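Local coordinates for gentamicin resistance protein (Enterococcus gallinarum, PDB 6CTZ) that probably phosphorylates aminoglycoside antibiotics such as kanamycin and gentamicin at their 2''-hydroxyl, using a guanine nucleotide as phosphate donor and so conferring resistance, at residues 54-58 against 131-137; 141-146 against 172-176; 184-190 against 217-223; 224-230 against 242-248. The protein carries 2 engineered substitutions. One frame throughout, in Å; residues are numbered along the deposited sequence.

Contact 1. Residues 54-58 against 131-137; sequences KEIQL and AISAGVP
K54 lays its methylene chain over the turn G135 to P137, with CD 3.8 Å from G135 O and at about a right angle to the proline ring. One bond earlier, K54 CG meets V136 CG2 at 4.0 Å. That same valine methyl also receives L58, whose CD2 stands 3.9 Å from V136 CG2. A134 is small enough to lie against the helix backbone, its CB 3.7 Å from Q57 CB. The turn can come this near because helix 128-133 ends in a Schellman motif: G135 N bonds back to I132 O and V136 N to A131 O, while A134 N reaches A131 O from the opposite face of that carbonyl. G135 is the C-prime residue, and at phi 88° glycine has no CB to press on the carbonyl before it. Farther out, K54 CG stands anti to the backbone N (chi1 169°) and the chain bends at chi3, ending with NZ bonded to G216 O and A218 O. Helix 46-62 occupies the place of helix C in protein kinases; next to K54, E55 makes a salt bridge with R41 of strand 38-43, a residue that binds GDP.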
# COMPACT_ATOMS: atom_id res chain seq x y z
N LYS A 54 -9.65 11.05 4.00
CA LYS A 54 -10.21 9.71 4.15
C LYS A 54 -9.66 9.02 5.40
O LYS A 54 -10.42 8.50 6.21
CB LYS A 54 -9.93 8.89 2.89
CG LYS A 54 -10.22 7.40 3.01
CD LYS A 54 -9.89 6.66 1.73
CE LYS A 54 -8.39 6.64 1.43
NZ LYS A 54 -8.14 6.15 0.04
N GLU A 55 -8.33 9.03 5.57
CA GLU A 55 -7.74 8.38 6.74
C GLU A 55 -8.23 9.01 8.05
O GLU A 55 -8.44 8.30 9.03
CB GLU A 55 -6.21 8.40 6.67
CG GLU A 55 -5.62 7.52 5.57
CD GLU A 55 -4.12 7.41 5.70
OE1 GLU A 55 -3.42 8.26 5.13
OE2 GLU A 55 -3.65 6.48 6.40
N ILE A 56 -8.40 10.33 8.07
CA ILE A 56 -8.87 11.00 9.28
C ILE A 56 -10.21 10.42 9.73
O ILE A 56 -10.47 10.26 10.93
CB ILE A 56 -8.94 12.53 9.06
CG1 ILE A 56 -7.53 13.12 9.04
CG2 ILE A 56 -9.83 13.20 10.11
CD1 ILE A 56 -7.47 14.54 8.52
N GLN A 57 -11.09 10.11 8.77
CA GLN A 57 -12.41 9.56 9.11
C GLN A 57 -12.35 8.06 9.34
O GLN A 57 -13.06 7.53 10.21
CB GLN A 57 -13.40 9.86 7.99
CG GLN A 57 -13.63 11.33 7.70
CD GLN A 57 -14.37 11.50 6.39
OE1 GLN A 57 -13.76 11.80 5.35
NE2 GLN A 57 -15.67 11.27 6.41
N LEU A 58 -11.54 7.34 8.54
CA LEU A 58 -11.58 5.89 8.57
C LEU A 58 -10.84 5.32 9.77
O LEU A 58 -11.33 4.38 10.42
CB LEU A 58 -10.96 5.33 7.28
CG LEU A 58 -10.82 3.80 7.25
CD1 LEU A 58 -12.18 3.11 7.24
CD2 LEU A 58 -10.00 3.35 6.06
N ALA A 131 -17.28 2.20 5.86
CA ALA A 131 -16.11 2.73 5.17
C ALA A 131 -16.49 3.76 4.11
O ALA A 131 -15.87 4.82 4.03
CB ALA A 131 -15.32 1.58 4.55
N ILE A 132 -17.53 3.48 3.30
CA ILE A 132 -17.93 4.44 2.28
C ILE A 132 -18.34 5.76 2.92
O ILE A 132 -18.01 6.85 2.42
CB ILE A 132 -19.04 3.87 1.38
CG1 ILE A 132 -18.55 2.63 0.63
CG2 ILE A 132 -19.52 4.93 0.39
CD1 ILE A 132 -19.68 1.87 -0.06
N SER A 133 -19.06 5.69 4.04
CA SER A 133 -19.49 6.90 4.75
C SER A 133 -18.30 7.71 5.25
O SER A 133 -18.43 8.92 5.47
CB SER A 133 -20.41 6.51 5.91
OG SER A 133 -19.67 6.10 7.05
N ALA A 134 -17.15 7.07 5.45
CA ALA A 134 -15.92 7.71 5.89
C ALA A 134 -15.06 8.20 4.72
O ALA A 134 -13.89 8.55 4.93
CB ALA A 134 -15.11 6.77 6.78
N GLY A 135 -15.60 8.22 3.51
CA GLY A 135 -14.87 8.71 2.36
C GLY A 135 -14.03 7.68 1.63
O GLY A 135 -13.23 8.07 0.77
N VAL A 136 -14.16 6.40 1.95
CA VAL A 136 -13.43 5.36 1.23
C VAL A 136 -14.08 5.19 -0.14
O VAL A 136 -15.29 4.94 -0.21
CB VAL A 136 -13.41 4.05 2.03
CG1 VAL A 136 -12.68 2.96 1.28
CG2 VAL A 136 -12.76 4.27 3.39
N PRO A 137 -13.34 5.33 -1.23
CA PRO A 137 -13.96 5.21 -2.56
C PRO A 137 -14.23 3.76 -2.91
O PRO A 137 -13.56 2.84 -2.43
CB PRO A 137 -12.89 5.78 -3.49
CG PRO A 137 -11.60 5.45 -2.80
CD PRO A 137 -11.90 5.60 -1.32

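Contact 2. Residues 141-146 against 172-176; sequences LKNKIL and FQSYM
Y175 turns its CG opposite the backbone N (chi1 172°), which carries the ring across to the helix holding I145; there CG1 lies trans to the carbonyl carbon and CG2 trans to the backbone N, which sends CD1 over Y175 while CG2 meets the edge of F172 and also touches Y175. I145 CD1 sits over one face of Y175, 3.8 Å from the ring centroid and 26° off the normal, a CH-pi contact displaced toward the rim. I145 CG2 is 3.8 Å from F172 CD1. M176, bent at chi2 and chi3, folds its thioether beside K142 and puts CE 3.7 Å from K142 CG. The extended lysine thus lends its alkyl chain to the packing. At the tyrosine's far end, Y175 OH comes 3.7 Å from K142 CA, which lies near the plane of the ring. Helices 141-155 and 162-176 run antiparallel here, their local axes 10.9 Å apart at 159°, and F261 and F264 of helix 251-276 close over I145, with F264 also stacking on F172. No hydrogen bond spans the two segments, which implies a join made by the dispersion of branched aliphatic, thioether and aromatic groups and by the fit of their shapes.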
# COMPACT_ATOMS: atom_id res chain seq x y z
N LEU A 141 -12.28 -2.58 -9.85
CA LEU A 141 -10.92 -2.90 -10.28
C LEU A 141 -10.85 -3.26 -11.76
O LEU A 141 -9.86 -2.94 -12.43
CB LEU A 141 -10.34 -4.01 -9.40
CG LEU A 141 -8.86 -4.30 -9.58
CD1 LEU A 141 -8.06 -3.01 -9.54
CD2 LEU A 141 -8.39 -5.27 -8.51
N LYS A 142 -11.89 -3.91 -12.29
CA LYS A 142 -11.90 -4.23 -13.71
C LYS A 142 -11.82 -2.96 -14.56
O LYS A 142 -11.06 -2.89 -15.52
CB LYS A 142 -13.16 -5.02 -14.06
CG LYS A 142 -13.21 -5.48 -15.50
CD LYS A 142 -14.53 -6.16 -15.82
CE LYS A 142 -14.55 -6.68 -17.25
NZ LYS A 142 -15.81 -7.42 -17.56
N ASN A 143 -12.60 -1.94 -14.19
CA ASN A 143 -12.58 -0.69 -14.94
C ASN A 143 -11.26 0.06 -14.78
O ASN A 143 -10.78 0.70 -15.72
CB ASN A 143 -13.76 0.19 -14.51
CG ASN A 143 -13.75 1.54 -15.18
OD1 ASN A 143 -14.04 1.65 -16.37
ND2 ASN A 143 -13.41 2.57 -14.42
N LYS A 144 -10.65 -0.01 -13.59
CA LYS A 144 -9.35 0.63 -13.39
C LYS A 144 -8.29 0.01 -14.29
O LYS A 144 -7.46 0.73 -14.87
CB LYS A 144 -8.95 0.51 -11.92
CG LYS A 144 -7.65 1.21 -11.55
CD LYS A 144 -7.41 1.16 -10.05
CE LYS A 144 -6.18 1.97 -9.65
NZ LYS A 144 -6.01 2.03 -8.17
N ILE A 145 -8.31 -1.31 -14.43
CA ILE A 145 -7.32 -1.98 -15.28
C ILE A 145 -7.61 -1.71 -16.76
O ILE A 145 -6.67 -1.60 -17.56
CB ILE A 145 -7.27 -3.47 -14.91
CG1 ILE A 145 -6.66 -3.62 -13.51
CG2 ILE A 145 -6.49 -4.28 -15.96
CD1 ILE A 145 -6.91 -4.97 -12.85
N LEU A 146 -8.88 -1.57 -17.13
CA LEU A 146 -9.21 -1.17 -18.49
C LEU A 146 -8.60 0.20 -18.82
O LEU A 146 -7.97 0.37 -19.86
CB LEU A 146 -10.72 -1.15 -18.67
CG LEU A 146 -11.23 -0.67 -20.03
CD1 LEU A 146 -10.75 -1.59 -21.14
CD2 LEU A 146 -12.75 -0.58 -20.02
N PHE A 172 -2.88 -8.29 -20.00
CA PHE A 172 -4.13 -7.54 -19.88
C PHE A 172 -5.31 -8.38 -20.35
O PHE A 172 -6.35 -8.43 -19.68
CB PHE A 172 -4.04 -6.23 -20.66
CG PHE A 172 -3.36 -5.12 -19.92
CD1 PHE A 172 -3.98 -4.48 -18.86
CD2 PHE A 172 -2.09 -4.70 -20.30
CE1 PHE A 172 -3.34 -3.44 -18.19
CE2 PHE A 172 -1.46 -3.66 -19.63
CZ PHE A 172 -2.08 -3.04 -18.57
N GLN A 173 -5.18 -9.06 -21.49
CA GLN A 173 -6.29 -9.86 -21.99
C GLN A 173 -6.57 -11.05 -21.08
O GLN A 173 -7.74 -11.41 -20.88
CB GLN A 173 -6.05 -10.28 -23.43
CG GLN A 173 -6.12 -9.12 -24.42
CD GLN A 173 -7.28 -8.18 -24.12
OE1 GLN A 173 -7.08 -7.07 -23.62
NE2 GLN A 173 -8.49 -8.62 -24.43
N SER A 174 -5.53 -11.67 -20.52
CA SER A 174 -5.76 -12.81 -19.62
C SER A 174 -6.56 -12.39 -18.40
O SER A 174 -7.41 -13.15 -17.92
CB SER A 174 -4.42 -13.44 -19.22
OG SER A 174 -3.84 -14.12 -20.32
N TYR A 175 -6.32 -11.19 -17.88
CA TYR A 175 -7.14 -10.69 -16.79
C TYR A 175 -8.54 -10.36 -17.29
O TYR A 175 -9.54 -10.86 -16.76
CB TYR A 175 -6.50 -9.46 -16.13
CG TYR A 175 -7.41 -8.81 -15.12
CD1 TYR A 175 -7.53 -9.33 -13.83
CD2 TYR A 175 -8.19 -7.71 -15.46
CE1 TYR A 175 -8.39 -8.75 -12.91
CE2 TYR A 175 -9.05 -7.13 -14.56
CZ TYR A 175 -9.14 -7.65 -13.27
OH TYR A 175 -9.99 -7.07 -12.36
N MET A 176 -8.63 -9.52 -18.34
CA MET A 176 -9.91 -8.92 -18.70
C MET A 176 -10.93 -9.93 -19.20
O MET A 176 -12.13 -9.74 -18.99
CB MET A 176 -9.70 -7.81 -19.74
CG MET A 176 -8.95 -6.59 -19.21
SD MET A 176 -9.82 -5.62 -17.95
CE MET A 176 -11.41 -5.38 -18.73

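Contact 3. Residues 184-190 against 217-223; sequences YTPRLIH and DAAISDP. With KAN (kanamycin a), chain E.
The short antiparallel pairing of R187-I189 with A219-S221, an extended stretch that turns a corner at I220, links the two active-site loops of the kinase-like fold: the strand runs into the HGD sequence beginning at H190, and the stretch follows the DFG sequence ending at G216, much as strands 6 and 9 do in protein kinases. R187 and S221 form a hydrogen-bonded pair, R187 N donating to S221 O at 2.9 Å and S221 N to R187 O. I189 and A219 form the next: I189 N reaches A219 O at 2.8 Å, while A219 N to I189 O is longer at 3.3 Å. The small side chains of A218 and A219 let the backbones come close. Between the two pairs L188 and I220 are a non-hydrogen-bonded pair whose side chains share a face, I220 CD1 lying 4.1 Å from L188 CB. On the other face I189 CG2 packs 3.6 Å from P223 CA. At the outer end Y184 CG stands between the backbone N and the carbonyl carbon (chi1 60°), which lays the ring on the carboxylate of D222, the planes 14° apart, with D222 CB 3.6 Å from the ring centroid. K257 pairs with D222 OD2, and Y184 OH shares a water with I220 O besides accepting from L141 N. At the inner end D217 OD2 accepts from kanamycin N4 at 2.8 Å and lies close to D192 OD2, which also bonds the antibiotic. L188 and I220 face a nonpolar layer supplied by L62 of helix 46-62, L123 of helix 106-125 and V128 and A131 of helix 128-133.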
# COMPACT_ATOMS: atom_id res chain seq x y z
N TYR A 184 -15.77 -10.28 -8.35
CA TYR A 184 -15.40 -10.40 -6.95
C TYR A 184 -16.48 -9.77 -6.09
O TYR A 184 -17.31 -8.99 -6.58
CB TYR A 184 -14.03 -9.76 -6.67
CG TYR A 184 -13.95 -8.28 -7.00
CD1 TYR A 184 -14.30 -7.32 -6.05
CD2 TYR A 184 -13.54 -7.84 -8.25
CE1 TYR A 184 -14.23 -5.97 -6.34
CE2 TYR A 184 -13.47 -6.48 -8.55
CZ TYR A 184 -13.82 -5.55 -7.59
OH TYR A 184 -13.76 -4.20 -7.87
N THR A 185 -16.47 -10.11 -4.81
CA THR A 185 -17.28 -9.39 -3.83
C THR A 185 -16.42 -8.29 -3.22
O THR A 185 -15.36 -8.59 -2.66
CB THR A 185 -17.78 -10.32 -2.73
OG1 THR A 185 -18.57 -11.36 -3.32
CG2 THR A 185 -18.64 -9.55 -1.73
N PRO A 186 -16.79 -7.02 -3.36
CA PRO A 186 -15.93 -5.95 -2.86
C PRO A 186 -15.83 -5.95 -1.34
O PRO A 186 -16.76 -6.34 -0.62
CB PRO A 186 -16.62 -4.68 -3.37
CG PRO A 186 -17.53 -5.12 -4.47
CD PRO A 186 -17.95 -6.51 -4.11
N ARG A 187 -14.67 -5.51 -0.85
CA ARG A 187 -14.41 -5.42 0.58
C ARG A 187 -13.55 -4.19 0.82
O ARG A 187 -12.90 -3.68 -0.10
CB ARG A 187 -13.57 -6.60 1.08
CG ARG A 187 -14.10 -7.97 0.74
CD ARG A 187 -15.30 -8.32 1.59
NE ARG A 187 -15.77 -9.65 1.25
CZ ARG A 187 -16.91 -10.18 1.69
NH1 ARG A 187 -17.68 -9.48 2.50
NH2 ARG A 187 -17.27 -11.40 1.32
N LEU A 188 -13.51 -3.73 2.07
CA LEU A 188 -12.47 -2.77 2.45
C LEU A 188 -11.10 -3.42 2.30
O LEU A 188 -10.87 -4.52 2.82
CB LEU A 188 -12.65 -2.34 3.90
CG LEU A 188 -11.56 -1.39 4.42
CD1 LEU A 188 -11.56 -0.06 3.66
CD2 LEU A 188 -11.72 -1.15 5.91
N ILE A 189 -10.20 -2.76 1.56
CA ILE A 189 -8.81 -3.20 1.46
C ILE A 189 -7.89 -2.08 1.94
O ILE A 189 -8.24 -0.89 1.89
CB ILE A 189 -8.41 -3.64 0.03
CG1 ILE A 189 -8.42 -2.47 -0.97
CG2 ILE A 189 -9.33 -4.75 -0.46
CD1 ILE A 189 -7.75 -2.81 -2.29
N HIS A 190 -6.69 -2.47 2.40
CA HIS A 190 -5.67 -1.48 2.75
C HIS A 190 -5.19 -0.75 1.50
O HIS A 190 -5.05 0.48 1.51
CB HIS A 190 -4.52 -2.19 3.46
CG HIS A 190 -3.37 -1.30 3.81
ND1 HIS A 190 -2.42 -0.91 2.89
CD2 HIS A 190 -2.99 -0.76 4.99
CE1 HIS A 190 -1.51 -0.16 3.49
NE2 HIS A 190 -1.84 -0.05 4.77
N ASP A 217 -4.36 4.45 0.48
CA ASP A 217 -4.95 3.77 -0.66
C ASP A 217 -6.17 2.94 -0.29
O ASP A 217 -6.64 2.15 -1.10
CB ASP A 217 -3.90 2.93 -1.39
CG ASP A 217 -2.92 3.77 -2.16
OD1 ASP A 217 -3.35 4.57 -3.03
OD2 ASP A 217 -1.71 3.65 -1.91
N ALA A 218 -6.70 3.10 0.92
CA ALA A 218 -7.85 2.30 1.33
C ALA A 218 -9.00 2.49 0.35
O ALA A 218 -9.28 3.60 -0.11
CB ALA A 218 -8.30 2.68 2.74
N ALA A 219 -9.65 1.38 0.01
CA ALA A 219 -10.67 1.40 -1.03
C ALA A 219 -11.64 0.26 -0.76
O ALA A 219 -11.33 -0.69 -0.04
CB ALA A 219 -10.06 1.25 -2.42
N ILE A 220 -12.84 0.37 -1.33
CA ILE A 220 -13.75 -0.77 -1.43
C ILE A 220 -13.45 -1.40 -2.78
O ILE A 220 -13.75 -0.81 -3.83
CB ILE A 220 -15.22 -0.34 -1.32
CG1 ILE A 220 -15.46 0.44 -0.02
CG2 ILE A 220 -16.12 -1.57 -1.44
CD1 ILE A 220 -15.00 -0.28 1.22
N SER A 221 -12.80 -2.56 -2.77
CA SER A 221 -12.30 -3.12 -4.02
C SER A 221 -12.12 -4.63 -3.85
O SER A 221 -12.69 -5.24 -2.94
CB SER A 221 -11.00 -2.41 -4.42
OG SER A 221 -10.65 -2.70 -5.76
N ASP A 222 -11.33 -5.22 -4.73
CA ASP A 222 -11.14 -6.66 -4.73
C ASP A 222 -10.20 -7.03 -3.59
O ASP A 222 -9.04 -6.58 -3.59
CB ASP A 222 -10.53 -7.07 -6.06
CG ASP A 222 -10.43 -8.57 -6.24
OD1 ASP A 222 -10.48 -9.33 -5.24
OD2 ASP A 222 -10.30 -8.98 -7.40
N PRO A 223 -10.63 -7.84 -2.61
CA PRO A 223 -9.72 -8.20 -1.51
C PRO A 223 -8.45 -8.88 -1.97
O PRO A 223 -7.42 -8.80 -1.29
CB PRO A 223 -10.59 -9.10 -0.62
CG PRO A 223 -11.65 -9.64 -1.56
CD PRO A 223 -11.94 -8.50 -2.49
C1 KAN E . 7.91 -0.44 -7.03
C2 KAN E . 8.14 -1.39 -8.21
C3 KAN E . 9.15 -2.44 -7.82
C4 KAN E . 10.43 -1.73 -7.42
C5 KAN E . 10.18 -0.75 -6.27
C6 KAN E . 11.44 0.04 -5.92
C7 KAN E . 4.57 -0.28 -2.92
C8 KAN E . 4.87 0.87 -3.88
C9 KAN E . 5.53 0.33 -5.16
C10 KAN E . 6.79 -0.48 -4.84
C11 KAN E . 6.48 -1.59 -3.83
C12 KAN E . 5.85 -1.02 -2.56
C13 KAN E . 3.66 2.84 -4.63
C14 KAN E . 2.47 3.62 -4.10
C15 KAN E . 1.18 2.96 -4.60
C16 KAN E . 1.21 2.87 -6.12
C17 KAN E . 2.47 2.17 -6.57
C18 KAN E . 2.55 2.20 -8.09
N1 KAN E . 11.10 0.97 -4.86
N2 KAN E . 7.68 -2.33 -3.47
N3 KAN E . 3.92 0.25 -1.73
N4 KAN E . -0.01 3.67 -4.17
O5 KAN E . 9.11 0.16 -6.54
O6 KAN E . 6.90 -2.00 -8.57
O7 KAN E . 9.41 -3.33 -8.92
O8 KAN E . 11.40 -2.70 -7.03
O9 KAN E . 7.25 -1.18 -6.00
O10 KAN E . 5.91 1.43 -6.00
O11 KAN E . 3.61 1.49 -4.16
O12 KAN E . 3.61 2.83 -6.05
O13 KAN E . 2.56 3.66 -2.67
O14 KAN E . 0.09 2.13 -6.63
O15 KAN E . 3.75 1.53 -8.51
O HOH W 1 -15.24 -2.56 -5.95
O HOH W 2 -2.99 2.36 1.76

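Contact 4. Residues 224-230 against 242-248; sequences DYDYVYL and VMAYRGE. With KAN (kanamycin a), chain E.
Behind one wall of the kanamycin pocket, Y227, in the 3-10 turn leading toward helix 228-234, meets the Schellman-capped end of helix 236-246. The buried ring is covered by M243, whose extended chain sets CE over its centre, 3.8 Å from the centroid; SD stands above the same face, 4.8 Å from the centroid, in a Met-aromatic contact. M243 CG approaches Y227 CE1 to 3.5 Å, and V242 CG1 meets the ring at its edge. An unbranched thioether suits this place because it can lie along a flat ring. The hydroxyl suits a tyrosine here: OH donates to the anti lone pair of E248 OE2 at 2.6 Å, a short bond with the oxygen near the ring plane. R246 adds at most a weak bond from NH1 to Y227 OH in one of its two conformers, while its NE goes to N121. D224 OD1 lies 4.2 Å from E248 OE2. Two waters mediate: both donate to D224 OD1, one also donating to E248 OE2 and the other to OE1, which would ease the repulsion, as would the salt bridge of D224 OD2 with K257. G247, at phi 77°, turns the chain out of the helix and brings E248 back to the tyrosine; G247 N bonds to A244 O and E248 N to M243 O. On the pocket side kanamycin C7, of the central aminocyclitol (2-deoxystreptamine) ring, lies over the centre of one face of Y229 and V228 CG1 against the other, the aromatic-face contact often seen where proteins bind carbohydrate-like ligands.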
# COMPACT_ATOMS: atom_id res chain seq x y z
N ASP A 224 -8.48 -9.56 -3.12
CA ASP A 224 -7.25 -10.18 -3.61
C ASP A 224 -6.17 -9.17 -3.95
O ASP A 224 -4.99 -9.54 -4.05
CB ASP A 224 -7.56 -11.05 -4.83
CG ASP A 224 -8.43 -12.24 -4.49
OD1 ASP A 224 -8.44 -12.67 -3.32
OD2 ASP A 224 -9.10 -12.77 -5.40
N TYR A 225 -6.54 -7.89 -4.16
CA TYR A 225 -5.51 -6.89 -4.43
C TYR A 225 -4.54 -6.74 -3.26
O TYR A 225 -3.38 -6.38 -3.47
CB TYR A 225 -6.11 -5.54 -4.82
CG TYR A 225 -5.04 -4.63 -5.34
CD1 TYR A 225 -4.60 -4.75 -6.66
CD2 TYR A 225 -4.40 -3.70 -4.51
CE1 TYR A 225 -3.57 -3.96 -7.15
CE2 TYR A 225 -3.37 -2.91 -5.00
CZ TYR A 225 -2.97 -3.04 -6.32
OH TYR A 225 -1.94 -2.27 -6.81
N ASP A 226 -4.99 -7.01 -2.03
CA ASP A 226 -4.08 -6.85 -0.90
C ASP A 226 -3.00 -7.91 -0.85
O ASP A 226 -2.16 -7.86 0.05
CB ASP A 226 -4.84 -6.76 0.43
CG ASP A 226 -5.19 -5.32 0.82
OD1 ASP A 226 -4.72 -4.35 0.18
OD2 ASP A 226 -5.93 -5.17 1.82
N TYR A 227 -2.97 -8.85 -1.80
CA TYR A 227 -1.83 -9.74 -1.92
C TYR A 227 -0.73 -9.21 -2.83
O TYR A 227 0.34 -9.83 -2.87
CB TYR A 227 -2.28 -11.10 -2.46
CG TYR A 227 -3.14 -11.92 -1.53
CD1 TYR A 227 -2.62 -12.46 -0.36
CD2 TYR A 227 -4.47 -12.20 -1.85
CE1 TYR A 227 -3.39 -13.23 0.48
CE2 TYR A 227 -5.26 -12.99 -1.01
CZ TYR A 227 -4.71 -13.49 0.15
OH TYR A 227 -5.45 -14.28 1.00
N VAL A 228 -0.94 -8.11 -3.56
CA VAL A 228 -0.04 -7.75 -4.65
C VAL A 228 1.39 -7.53 -4.17
O VAL A 228 2.34 -8.03 -4.79
CB VAL A 228 -0.57 -6.57 -5.49
CG1 VAL A 228 -0.65 -5.28 -4.69
CG2 VAL A 228 0.30 -6.36 -6.73
N TYR A 229 1.58 -6.78 -3.08
CA TYR A 229 2.93 -6.51 -2.59
C TYR A 229 3.46 -7.60 -1.67
O TYR A 229 4.68 -7.73 -1.52
CB TYR A 229 3.05 -5.12 -1.96
CG TYR A 229 2.63 -4.05 -2.95
CD1 TYR A 229 3.34 -3.85 -4.12
CD2 TYR A 229 1.51 -3.27 -2.72
CE1 TYR A 229 2.94 -2.91 -5.05
CE2 TYR A 229 1.10 -2.32 -3.64
CZ TYR A 229 1.82 -2.15 -4.81
OH TYR A 229 1.42 -1.21 -5.73
N LEU A 230 2.58 -8.42 -1.09
CA LEU A 230 3.07 -9.66 -0.49
C LEU A 230 3.78 -10.50 -1.55
O LEU A 230 4.87 -11.02 -1.31
CB LEU A 230 1.91 -10.43 0.16
CG LEU A 230 1.24 -9.72 1.34
CD1 LEU A 230 0.23 -10.65 2.01
CD2 LEU A 230 2.24 -9.17 2.34
N VAL A 242 0.19 -16.96 3.81
CA VAL A 242 -0.91 -16.07 4.19
C VAL A 242 -2.23 -16.58 3.62
O VAL A 242 -3.24 -16.67 4.32
CB VAL A 242 -0.62 -14.62 3.76
CG1 VAL A 242 -1.79 -13.72 4.14
CG2 VAL A 242 0.68 -14.10 4.40
N MET A 243 -2.22 -16.94 2.33
CA MET A 243 -3.43 -17.45 1.69
C MET A 243 -3.96 -18.68 2.40
O MET A 243 -5.18 -18.83 2.58
CB MET A 243 -3.14 -17.77 0.23
CG MET A 243 -2.89 -16.52 -0.60
SD MET A 243 -2.34 -16.95 -2.26
CE MET A 243 -2.43 -15.31 -3.00
N ALA A 244 -3.07 -19.58 2.81
CA ALA A 244 -3.52 -20.79 3.49
C ALA A 244 -4.19 -20.45 4.81
O ALA A 244 -5.27 -20.96 5.13
CB ALA A 244 -2.35 -21.75 3.69
N TYR A 245 -3.57 -19.57 5.61
CA TYR A 245 -4.17 -19.21 6.89
C TYR A 245 -5.51 -18.51 6.69
O TYR A 245 -6.40 -18.62 7.54
CB TYR A 245 -3.22 -18.32 7.69
CG TYR A 245 -2.21 -19.07 8.52
CD1 TYR A 245 -2.60 -20.12 9.35
CD2 TYR A 245 -0.86 -18.72 8.51
CE1 TYR A 245 -1.69 -20.80 10.13
CE2 TYR A 245 0.06 -19.39 9.29
CZ TYR A 245 -0.35 -20.43 10.10
OH TYR A 245 0.56 -21.10 10.88
N ARG A 246 -5.68 -17.82 5.57
CA ARG A 246 -6.96 -17.20 5.28
C ARG A 246 -7.98 -18.17 4.71
O ARG A 246 -9.16 -17.80 4.59
CB ARG A 246 -6.80 -16.02 4.32
CG ARG A 246 -6.10 -14.84 4.95
CD ARG A 246 -6.11 -13.61 4.08
NE ARG A 246 -7.43 -12.99 4.00
CZ ARG A 246 -7.76 -12.09 3.09
NH1 ARG A 246 -6.87 -11.73 2.18
NH2 ARG A 246 -8.98 -11.54 3.08
N GLY A 247 -7.59 -19.40 4.40
CA GLY A 247 -8.55 -20.35 3.88
C GLY A 247 -8.90 -20.13 2.43
O GLY A 247 -9.99 -20.52 2.00
N GLU A 248 -8.03 -19.48 1.67
CA GLU A 248 -8.25 -19.35 0.24
C GLU A 248 -8.28 -20.74 -0.39
O GLU A 248 -7.68 -21.69 0.12
CB GLU A 248 -7.14 -18.53 -0.39
CG GLU A 248 -6.94 -17.13 0.19
CD GLU A 248 -8.00 -16.11 -0.20
OE1 GLU A 248 -9.02 -16.46 -0.84
OE2 GLU A 248 -7.80 -14.93 0.13
C1 KAN E . 7.91 -0.44 -7.03
C2 KAN E . 8.14 -1.39 -8.21
C3 KAN E . 9.15 -2.44 -7.82
C4 KAN E . 10.43 -1.73 -7.42
C5 KAN E . 10.18 -0.75 -6.27
C6 KAN E . 11.44 0.04 -5.92
C7 KAN E . 4.57 -0.28 -2.92
C8 KAN E . 4.87 0.87 -3.88
C9 KAN E . 5.53 0.33 -5.16
C10 KAN E . 6.79 -0.48 -4.84
C11 KAN E . 6.48 -1.59 -3.83
C12 KAN E . 5.85 -1.02 -2.56
C13 KAN E . 3.66 2.84 -4.63
C14 KAN E . 2.47 3.62 -4.10
C15 KAN E . 1.18 2.96 -4.60
C16 KAN E . 1.21 2.87 -6.12
C17 KAN E . 2.47 2.17 -6.57
C18 KAN E . 2.55 2.20 -8.09
N1 KAN E . 11.10 0.97 -4.86
N2 KAN E . 7.68 -2.33 -3.47
N3 KAN E . 3.92 0.25 -1.73
N4 KAN E . -0.01 3.67 -4.17
O5 KAN E . 9.11 0.16 -6.54
O6 KAN E . 6.90 -2.00 -8.57
O7 KAN E . 9.41 -3.33 -8.92
O8 KAN E . 11.40 -2.70 -7.03
O9 KAN E . 7.25 -1.18 -6.00
O10 KAN E . 5.91 1.43 -6.00
O11 KAN E . 3.61 1.49 -4.16
O12 KAN E . 3.61 2.83 -6.05
O13 KAN E . 2.56 3.66 -2.67
O14 KAN E . 0.09 2.13 -6.63
O15 KAN E . 3.75 1.53 -8.51
O HOH W 3 -8.95 -12.46 -0.54
O HOH W 4 -9.84 -14.99 -2.99

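Overall arrangement
Contact 3 is the hub of the set. Contact 1 lies about 12 Å from it, centre to centre: P137 O probably bonds to I220 N at 2.8 Å, tying in the turn after helix 128-133, and K54 NZ to A218 O, also at 2.8 Å, tying in helix 46-62. Contact 4, about 13 Å from contact 3, is tied in by a probable bond of 2.9 Å from H190 N to D226 OD2. Contact 2, about 16 Å away between centres, packs L141 on S221 and D222. Contacts 3 and 4 both touch kanamycin, through D217 and Y229, whereas the side chain of K54 comes within about 8 Å of a bound magnesium ion (nearest atoms).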